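Local coordinates for cellulase (Xanthomonas axonopodis pv. citri, PDB 4W7W), which probably hydrolyses the beta-1,4-glucosidic bonds of cellulose, as a glycoside hydrolase family 5 cellulase with a barrel fold, here holding cello-oligosaccharide, at residues L107-Y112 / D132-L137; G128-L133 / G150-P155; G169-I174 / E210-P215. One frame throughout, in Å; residues are numbered along the deposited sequence. Where two conformers were deposited one is given.

Interaction 1 (L107-Y112 / D132-L137)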
loop_
_atom_site.group_PDB
_atom_site.type_symbol
_atom_site.label_atom_id
_atom_site.label_comp_id
_atom_site.label_asym_id
_atom_site.label_seq_id
_atom_site.Cartn_x
_atom_site.Cartn_y
_atom_site.Cartn_z
ATOM N N LEU A 107 -3.557 -2.561 6.484
ATOM C CA LEU A 107 -4.912 -2.186 6.098
ATOM C C LEU A 107 -4.793 -1.056 5.094
ATOM O O LEU A 107 -4.447 0.073 5.472
ATOM C CB LEU A 107 -5.694 -1.735 7.329
ATOM C CG LEU A 107 -5.836 -2.792 8.417
ATOM C CD1 LEU A 107 -6.691 -2.249 9.556
ATOM C CD2 LEU A 107 -6.395 -4.103 7.877
ATOM N N ASP A 108 -5.022 -1.364 3.818
ATOM C CA ASP A 108 -4.889 -0.380 2.732
ATOM C C ASP A 108 -6.259 0.130 2.340
ATOM O O ASP A 108 -7.025 -0.566 1.689
ATOM C CB ASP A 108 -4.193 -1.034 1.527
ATOM C CG ASP A 108 -4.454 -0.344 0.211
ATOM O OD1 ASP A 108 -4.734 0.871 0.178
ATOM O OD2 ASP A 108 -4.383 -1.100 -0.801
ATOM N N LEU A 109 -6.562 1.352 2.783
ATOM C CA LEU A 109 -7.792 2.037 2.377
ATOM C C LEU A 109 -7.600 2.448 0.910
ATOM O O LEU A 109 -6.916 3.433 0.611
ATOM C CB LEU A 109 -8.053 3.249 3.260
ATOM C CG LEU A 109 -9.467 3.828 3.126
ATOM C CD1 LEU A 109 -10.492 2.925 3.789
ATOM C CD2 LEU A 109 -9.509 5.211 3.748
ATOM N N HIS A 110 -8.132 1.643 -0.005
ATOM C CA HIS A 110 -7.658 1.654 -1.380
ATOM C C HIS A 110 -8.484 2.609 -2.234
ATOM O O HIS A 110 -9.215 2.187 -3.127
ATOM C CB HIS A 110 -7.659 0.238 -1.935
ATOM C CG HIS A 110 -6.764 0.044 -3.121
ATOM N ND1 HIS A 110 -5.436 -0.307 -2.994
ATOM C CD2 HIS A 110 -7.009 0.118 -4.448
ATOM C CE1 HIS A 110 -4.910 -0.452 -4.196
ATOM N NE2 HIS A 110 -5.842 -0.204 -5.096
ATOM N N ASN A 111 -8.355 3.910 -1.938
ATOM C CA ASN A 111 -9.375 4.864 -2.363
ATOM C C ASN A 111 -8.944 6.061 -3.186
ATOM O O ASN A 111 -9.808 6.826 -3.596
ATOM C CB ASN A 111 -10.228 5.308 -1.161
ATOM C CG ASN A 111 -11.398 4.408 -0.972
ATOM O OD1 ASN A 111 -11.248 3.275 -0.496
ATOM N ND2 ASN A 111 -12.554 4.841 -1.454
ATOM N N TYR A 112 -7.651 6.272 -3.449
ATOM C CA TYR A 112 -7.238 7.320 -4.385
ATOM C C TYR A 112 -7.704 8.716 -3.957
ATOM O O TYR A 112 -7.913 9.596 -4.792
ATOM C CB TYR A 112 -7.702 7.014 -5.815
ATOM C CG TYR A 112 -7.298 5.645 -6.319
ATOM C CD1 TYR A 112 -6.082 5.449 -6.922
ATOM C CD2 TYR A 112 -8.132 4.533 -6.166
ATOM C CE1 TYR A 112 -5.694 4.205 -7.388
ATOM C CE2 TYR A 112 -7.758 3.279 -6.617
ATOM C CZ TYR A 112 -6.538 3.121 -7.233
ATOM O OH TYR A 112 -6.168 1.875 -7.694
ATOM N N ASP A 132 -12.115 10.601 10.580
ATOM C CA ASP A 132 -13.118 9.812 11.289
ATOM C C ASP A 132 -13.008 8.326 10.962
ATOM O O ASP A 132 -13.074 7.471 11.856
ATOM C CB ASP A 132 -14.532 10.314 10.994
ATOM C CG ASP A 132 -15.578 9.521 11.740
ATOM O OD1 ASP A 132 -15.751 9.780 12.958
ATOM O OD2 ASP A 132 -16.227 8.653 11.135
ATOM N N LEU A 133 -12.830 8.013 9.682
ATOM C CA LEU A 133 -12.631 6.637 9.266
ATOM C C LEU A 133 -11.467 6.026 10.050
ATOM O O LEU A 133 -11.590 4.944 10.638
ATOM C CB LEU A 133 -12.390 6.593 7.758
ATOM C CG LEU A 133 -12.063 5.251 7.096
ATOM C CD1 LEU A 133 -10.638 4.771 7.346
ATOM C CD2 LEU A 133 -13.082 4.179 7.471
ATOM N N TRP A 134 -10.327 6.723 10.059
ATOM C CA TRP A 134 -9.157 6.161 10.699
ATOM C C TRP A 134 -9.225 6.152 12.210
ATOM O O TRP A 134 -8.663 5.273 12.840
ATOM C CB TRP A 134 -7.876 6.825 10.167
ATOM C CG TRP A 134 -7.427 6.195 8.880
ATOM C CD1 TRP A 134 -7.463 6.726 7.632
ATOM C CD2 TRP A 134 -6.985 4.847 8.737
ATOM N NE1 TRP A 134 -7.040 5.799 6.714
ATOM C CE2 TRP A 134 -6.745 4.634 7.374
ATOM C CE3 TRP A 134 -6.762 3.800 9.633
ATOM C CZ2 TRP A 134 -6.284 3.420 6.885
ATOM C CZ3 TRP A 134 -6.315 2.593 9.147
ATOM C CH2 TRP A 134 -6.075 2.403 7.797
ATOM N N ARG A 135 -9.922 7.115 12.813
ATOM C CA ARG A 135 -10.230 7.029 14.241
ATOM C C ARG A 135 -10.920 5.696 14.551
ATOM O O ARG A 135 -10.540 4.972 15.482
ATOM C CB ARG A 135 -11.129 8.187 14.668
ATOM C CG ARG A 135 -11.604 8.115 16.113
ATOM C CD ARG A 135 -12.540 9.260 16.486
ATOM N NE ARG A 135 -13.816 9.132 15.801
ATOM C CZ ARG A 135 -14.821 8.362 16.205
ATOM N NH1 ARG A 135 -14.718 7.662 17.320
ATOM N NH2 ARG A 135 -15.918 8.277 15.455
ATOM N N ARG A 136 -11.933 5.391 13.761
ATOM C CA ARG A 136 -12.722 4.187 13.991
ATOM C C ARG A 136 -11.894 2.925 13.779
ATOM O O ARG A 136 -11.982 1.992 14.576
ATOM C CB ARG A 136 -13.948 4.206 13.107
ATOM C CG ARG A 136 -14.935 5.296 13.470
ATOM C CD ARG A 136 -16.048 5.377 12.461
ATOM N NE ARG A 136 -17.013 6.450 12.693
ATOM C CZ ARG A 136 -18.073 6.333 13.476
ATOM N NH1 ARG A 136 -18.244 5.251 14.212
ATOM N NH2 ARG A 136 -18.934 7.327 13.566
ATOM N N LEU A 137 -11.111 2.858 12.707
ATOM C CA LEU A 137 -10.260 1.694 12.497
ATOM C C LEU A 137 -9.201 1.577 13.576
ATOM O O LEU A 137 -8.917 0.476 14.055
ATOM C CB LEU A 137 -9.616 1.677 11.113
ATOM C CG LEU A 137 -10.576 1.456 9.949
ATOM C CD1 LEU A 137 -9.796 1.486 8.642
ATOM C CD2 LEU A 137 -11.331 0.151 10.067
#
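Leu109 and Leu133 meet tip to tip, with Leu109 CD2 standing 3.8 Å from Leu133 CD1. Trp134 takes a different course: it and Leu109 slide past each other in opposite senses, which places Trp134 CZ2 4.0 Å from Leu109 CB. The far rim of the indole reaches the strand backbone, where Leu107 O lies at the ring edge, in its plane, 3.7 Å from Trp134 CH2. One face of the indole carries Leu133 CD1, 3.6 Å above the plane and offset toward the rim, and Leu137 CD1 rests on that face too. Leu109 has CG anti to its N (chi1 -166°), turning both methyls toward Leu133 CD1. Strand 107-109 and helix 132-137 run antiparallel at 162°, their axes 11.8 Å apart, as expected of a strand and the following helix in a parallel (beta/alpha)8 barrel. The Trp134 NE1 proton is used outside the pair, donated to Leu151 O. On the other side of the strand, Asp108 points away from the helix; its OD2 accepts a 2.6 Å, 161° hydrogen bond from His110 ND1 through the syn lone pair, in the imidazole plane, helping to fix the rotation of a ring lining the glycan pocket. At the helix surface, Asp132 OD1 forms a salt bridge with Arg135 NH2 (2.9 Å) and its OD2 a second with Arg136 NE.

Interaction 2 (G128-L133 / G150-P155). With BGC (beta-D-glucopyranose), chain C.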
loop_
_atom_site.group_PDB
_atom_site.type_symbol
_atom_site.label_atom_id
_atom_site.label_comp_id
_atom_site.label_asym_id
_atom_site.label_seq_id
_atom_site.Cartn_x
_atom_site.Cartn_y
_atom_site.Cartn_z
ATOM N N GLY A 128 -11.797 15.917 7.208
ATOM C CA GLY A 128 -12.169 15.341 8.483
ATOM C C GLY A 128 -12.846 13.992 8.356
ATOM O O GLY A 128 -12.782 13.199 9.288
ATOM N N ALA A 129 -13.507 13.732 7.227
ATOM C CA ALA A 129 -14.187 12.442 7.061
ATOM C C ALA A 129 -13.161 11.311 7.061
ATOM O O ALA A 129 -13.417 10.246 7.616
ATOM C CB ALA A 129 -15.038 12.399 5.801
ATOM N N LEU A 130 -12.004 11.529 6.439
ATOM C CA LEU A 130 -10.950 10.505 6.442
ATOM C C LEU A 130 -10.396 10.285 7.840
ATOM O O LEU A 130 -10.106 9.157 8.242
ATOM C CB LEU A 130 -9.831 10.887 5.493
ATOM C CG LEU A 130 -8.679 9.875 5.419
ATOM C CD1 LEU A 130 -9.157 8.519 4.934
ATOM C CD2 LEU A 130 -7.574 10.414 4.521
ATOM N N ALA A 131 -10.286 11.370 8.611
ATOM C CA ALA A 131 -9.825 11.251 9.997
ATOM C C ALA A 131 -10.818 10.424 10.823
ATOM O O ALA A 131 -10.416 9.650 11.682
ATOM C CB ALA A 131 -9.570 12.619 10.609
ATOM N N ASP A 132 -12.115 10.601 10.580
ATOM C CA ASP A 132 -13.118 9.812 11.289
ATOM C C ASP A 132 -13.008 8.326 10.962
ATOM O O ASP A 132 -13.074 7.471 11.856
ATOM C CB ASP A 132 -14.532 10.314 10.994
ATOM C CG ASP A 132 -15.578 9.521 11.740
ATOM O OD1 ASP A 132 -15.751 9.780 12.958
ATOM O OD2 ASP A 132 -16.227 8.653 11.135
ATOM N N LEU A 133 -12.830 8.013 9.682
ATOM C CA LEU A 133 -12.631 6.637 9.266
ATOM C C LEU A 133 -11.467 6.026 10.050
ATOM O O LEU A 133 -11.590 4.944 10.638
ATOM C CB LEU A 133 -12.390 6.593 7.758
ATOM C CG LEU A 133 -12.063 5.251 7.096
ATOM C CD1 LEU A 133 -10.638 4.771 7.346
ATOM C CD2 LEU A 133 -13.082 4.179 7.471
ATOM N N GLY A 150 -2.435 1.693 6.527
ATOM C CA GLY A 150 -2.124 2.289 5.221
ATOM C C GLY A 150 -3.148 3.349 4.879
ATOM O O GLY A 150 -4.208 3.061 4.310
ATOM N N LEU A 151 -2.843 4.587 5.242
ATOM C CA LEU A 151 -3.846 5.657 5.234
ATOM C C LEU A 151 -4.656 5.811 3.960
ATOM O O LEU A 151 -5.853 6.067 4.023
ATOM C CB LEU A 151 -3.198 6.999 5.546
ATOM C CG LEU A 151 -2.491 7.108 6.894
ATOM C CD1 LEU A 151 -2.101 8.558 7.125
ATOM C CD2 LEU A 151 -3.358 6.547 8.024
ATOM N N MET A 152 -4.003 5.740 2.798
ATOM C CA MET A 152 -4.735 5.977 1.565
ATOM C C MET A 152 -3.943 5.506 0.374
ATOM O O MET A 152 -2.807 5.940 0.170
ATOM C CB MET A 152 -5.000 7.475 1.373
ATOM C CG MET A 152 -5.807 7.813 0.136
ATOM S SD MET A 152 -7.446 7.064 0.070
ATOM C CE MET A 152 -8.241 7.926 1.425
ATOM N N ASN A 153 -4.540 4.674 -0.460
ATOM C CA ASN A 153 -3.869 4.270 -1.683
ATOM C C ASN A 153 -3.831 5.425 -2.678
ATOM O O ASN A 153 -4.884 5.919 -3.086
ATOM C CB ASN A 153 -4.561 3.101 -2.335
ATOM C CG ASN A 153 -3.800 2.629 -3.542
ATOM O OD1 ASN A 153 -2.667 2.171 -3.399
ATOM N ND2 ASN A 153 -4.376 2.751 -4.718
ATOM N N GLU A 154 -2.627 5.804 -3.108
ATOM C CA GLU A 154 -2.429 6.705 -4.266
ATOM C C GLU A 154 -3.349 7.934 -4.309
ATOM O O GLU A 154 -4.103 8.134 -5.268
ATOM C CB GLU A 154 -2.510 5.922 -5.578
ATOM C CG GLU A 154 -1.423 4.869 -5.644
ATOM C CD GLU A 154 -1.316 4.189 -6.989
ATOM O OE1 GLU A 154 -2.089 4.535 -7.896
ATOM O OE2 GLU A 154 -0.433 3.293 -7.118
ATOM N N PRO A 155 -3.266 8.801 -3.294
ATOM C CA PRO A 155 -3.894 10.109 -3.465
ATOM C C PRO A 155 -3.415 10.764 -4.761
ATOM O O PRO A 155 -2.260 10.621 -5.144
ATOM C CB PRO A 155 -3.386 10.914 -2.260
ATOM C CG PRO A 155 -2.893 9.902 -1.270
ATOM C CD PRO A 155 -2.383 8.763 -2.121
HETATM C C2 BGC C . -2.749 5.134 -12.826
HETATM C C3 BGC C . -3.216 4.348 -11.609
HETATM C C4 BGC C . -2.085 3.500 -11.036
HETATM C C5 BGC C . -0.850 4.365 -10.813
HETATM C C6 BGC C . 0.356 3.533 -10.416
HETATM C C1 BGC C . -1.510 5.926 -12.459
HETATM O O2 BGC C . -3.758 6.045 -13.277
HETATM O O3 BGC C . -4.302 3.501 -11.985
HETATM O O4 BGC C . -2.502 2.846 -9.837
HETATM O O5 BGC C . -0.487 5.037 -12.018
HETATM O O6 BGC C . 1.517 4.358 -10.275
#
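Leu130 of helix 127-141 and Leu151 of the irregular segment 150-155 mark the closest backbone approach, with CA atoms 8.7 Å apart and no hydrogen bond between the two segments. The gap is filled by side chains, chiefly one methyl against one isobutyl group: Met152 CE lies 3.7 Å from Leu130 CD1. The same CE is 4.0 Å from Leu130 CD2, so it sits against the fork of the leucine, and the two side chains cross obliquely. Met152 starts anti to its backbone N but bends at chi2 (60°) and chi3 (67°), which folds the chain back and brings its end toward the helix. Leu130 CD1 also rests 4.2 Å from Leu151 O. Further along the same segment the chemistry changes: Glu154 OE1 accepts a 2.6 Å hydrogen bond from O4 of a bound glucose unit, while OE2 is hydrogen-bonded to His224 ND1. Asn153, Glu154 and Pro155 match the Asn-Glu-Pro sequence familiar from family 5. The contact lies just past the end of barrel strand 147-150, with Leu130 and Met152 both touching Leu109 of strand 104-109, Trp72 of helix 72-75 beside Leu130, and helix 160-176 supplying Thr170 and Trp163.

Interaction 3 (G169-I174 / E210-P215)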
loop_
_atom_site.group_PDB
_atom_site.type_symbol
_atom_site.label_atom_id
_atom_site.label_comp_id
_atom_site.label_asym_id
_atom_site.label_seq_id
_atom_site.Cartn_x
_atom_site.Cartn_y
_atom_site.Cartn_z
ATOM N N GLY A 169 -4.224 15.396 9.748
ATOM C CA GLY A 169 -5.445 15.211 10.518
ATOM C C GLY A 169 -5.703 13.744 10.809
ATOM O O GLY A 169 -6.177 13.383 11.885
ATOM N N THR A 170 -5.381 12.895 9.856
ATOM C CA THR A 170 -5.581 11.472 10.021
ATOM C C THR A 170 -4.603 10.866 11.034
ATOM O O THR A 170 -4.999 10.073 11.892
ATOM C CB THR A 170 -5.446 10.815 8.650
ATOM O OG1 THR A 170 -6.460 11.324 7.782
ATOM C CG2 THR A 170 -5.635 9.328 8.748
ATOM N N ILE A 171 -3.329 11.228 10.933
ATOM C CA ILE A 171 -2.323 10.785 11.904
ATOM C C ILE A 171 -2.745 11.198 13.309
ATOM O O ILE A 171 -2.736 10.399 14.246
ATOM C CB ILE A 171 -0.947 11.362 11.548
ATOM C CG1 ILE A 171 -0.413 10.734 10.255
ATOM C CG2 ILE A 171 0.031 11.182 12.686
ATOM C CD1 ILE A 171 0.680 11.566 9.615
ATOM N N THR A 172 -3.148 12.447 13.460
ATOM C CA THR A 172 -3.567 12.964 14.752
ATOM C C THR A 172 -4.739 12.157 15.291
ATOM O O THR A 172 -4.762 11.789 16.471
ATOM C CB THR A 172 -3.879 14.458 14.636
ATOM O OG1 THR A 172 -2.647 15.125 14.347
ATOM C CG2 THR A 172 -4.528 15.014 15.894
ATOM N N ALA A 173 -5.730 11.915 14.444
ATOM C CA ALA A 173 -6.911 11.155 14.849
ATOM C C ALA A 173 -6.530 9.761 15.338
ATOM O O ALA A 173 -7.058 9.267 16.346
ATOM C CB ALA A 173 -7.918 11.078 13.719
ATOM N N ILE A 174 -5.632 9.104 14.625
ATOM C CA ILE A 174 -5.198 7.774 15.020
ATOM C C ILE A 174 -4.505 7.846 16.378
ATOM O O ILE A 174 -4.789 7.048 17.267
ATOM C CB ILE A 174 -4.270 7.163 13.955
ATOM C CG1 ILE A 174 -5.087 6.826 12.688
ATOM C CG2 ILE A 174 -3.527 5.939 14.493
ATOM C CD1 ILE A 174 -4.240 6.569 11.448
ATOM N N GLU A 210 7.360 17.355 4.735
ATOM C CA GLU A 210 8.255 17.741 5.821
ATOM C C GLU A 210 7.520 18.349 7.028
ATOM O O GLU A 210 8.041 18.370 8.136
ATOM C CB GLU A 210 9.321 18.687 5.275
ATOM C CG GLU A 210 10.331 17.862 4.520
ATOM C CD GLU A 210 11.201 18.619 3.532
ATOM O OE1 GLU A 210 11.334 19.857 3.627
ATOM O OE2 GLU A 210 11.787 17.942 2.644
ATOM N N ILE A 211 6.314 18.841 6.800
ATOM C CA ILE A 211 5.547 19.485 7.857
ATOM C C ILE A 211 4.973 18.467 8.838
ATOM O O ILE A 211 4.592 18.838 9.943
ATOM C CB ILE A 211 4.375 20.346 7.297
ATOM C CG1 ILE A 211 3.183 19.484 6.891
ATOM C CG2 ILE A 211 4.817 21.256 6.169
ATOM C CD1 ILE A 211 2.090 20.283 6.263
ATOM N N LEU A 212 4.872 17.195 8.446
ATOM C CA LEU A 212 4.113 16.264 9.261
ATOM C C LEU A 212 4.761 15.967 10.593
ATOM O O LEU A 212 5.974 15.839 10.686
ATOM C CB LEU A 212 3.910 14.934 8.561
ATOM C CG LEU A 212 3.014 14.928 7.340
ATOM C CD1 LEU A 212 2.877 13.492 6.867
ATOM C CD2 LEU A 212 1.640 15.493 7.613
ATOM N N LYS A 213 3.905 15.816 11.596
ATOM C CA LYS A 213 4.316 15.411 12.926
ATOM C C LYS A 213 3.475 14.235 13.377
ATOM O O LYS A 213 2.247 14.259 13.297
ATOM C CB LYS A 213 4.155 16.568 13.920
ATOM C CG LYS A 213 5.038 17.777 13.629
ATOM C CD LYS A 213 4.768 18.893 14.632
ATOM C CE LYS A 213 3.688 19.834 14.117
ATOM N NZ LYS A 213 3.218 20.793 15.159
ATOM N N ASP A 214 4.153 13.207 13.865
ATOM C CA ASP A 214 3.477 12.063 14.459
ATOM C C ASP A 214 3.854 12.021 15.927
ATOM O O ASP A 214 4.987 11.672 16.262
ATOM C CB ASP A 214 3.925 10.775 13.788
ATOM C CG ASP A 214 3.288 9.540 14.403
ATOM O OD1 ASP A 214 2.436 9.687 15.311
ATOM O OD2 ASP A 214 3.662 8.424 13.996
ATOM N N PRO A 215 2.908 12.366 16.821
ATOM C CA PRO A 215 3.267 12.339 18.238
ATOM C C PRO A 215 3.590 10.940 18.778
ATOM O O PRO A 215 4.178 10.828 19.845
ATOM C CB PRO A 215 2.045 12.952 18.931
ATOM C CG PRO A 215 0.921 12.709 17.989
ATOM C CD PRO A 215 1.508 12.765 16.606
#
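Ile171 CG2 lies over one face of the Asp214 carboxylate, displaced from Asp214 CG toward the CB and OD1 side. The distances are nearly even, 3.9 Å from Ile171 CG2 to Asp214 OD1 and 4.0 Å to Asp214 CG, so the methyl rests against the flat group rather than on a single atom. The carboxylate oxygens themselves are engaged elsewhere: OD1 with Gly216 N and in a salt bridge with Arg175 NE, OD2 with Asn218 N. A second flat group, the peptide after Lys213, meets the same methyl, Lys213 O being 3.8 Å from Ile171 CG2. The ring of Pro215 is more distant, its CD 4.5 Å from Ile171 CG2.

With CG1 of Ile171 anti to the carbonyl carbon (chi1 -69°), CG2 is aimed at residues 213-215, while CD1 extends to Leu212 CD1 at 4.0 Å. The isoleucine crosses both Leu212 and Asp214 at about a right angle. In the barrel, this joins the outer helix 160-176 to the loop that follows helix 205-209 and leads into strand 219-226; Ile171 and Leu212 both also touch Val185 of strand 183-186.

No hydrogen bond spans the two segments, and Ile171 alone accounts for 86 of the 183 Å² buried. The contact is van der Waals, made largely by one branched residue that sets a methyl against polar atoms and CD1 against a leucine. Polar links between this helix and the loop include Arg175 to Asp214 OD1 and Gln168 to Lys213 O. With Gly216 N also on Asp214 OD1, the oxygens against Ile171 CG2 have polar partners, so the methyl does not cost them one.

Interactions 1 and 2 share Asp132 and Leu133 on helix 127-141, and their centres are 5 Å apart. Their other segments lie side by side at the ends of adjacent barrel strands 104-109 and 147-150: Leu107 O is 2.8 Å from Gly150 N and Leu109 O 2.9 Å from Asn153 N, both probable hydrogen bonds. Interaction 3 lies farther out, its centre 14 Å from that of interaction 1 and 12 Å from that of interaction 2. Helix 160-176 bridges the gap, with Ile174 CG1 3.8 Å from Trp134 CB and Ile174 CD1 3.5 Å from Leu151 CD2. Sugar contacts come from His110 and Glu154 within interactions 1 and 2, whereas the packed Leu109 and Met152 side chains lie about 13 Å from bound glucose units.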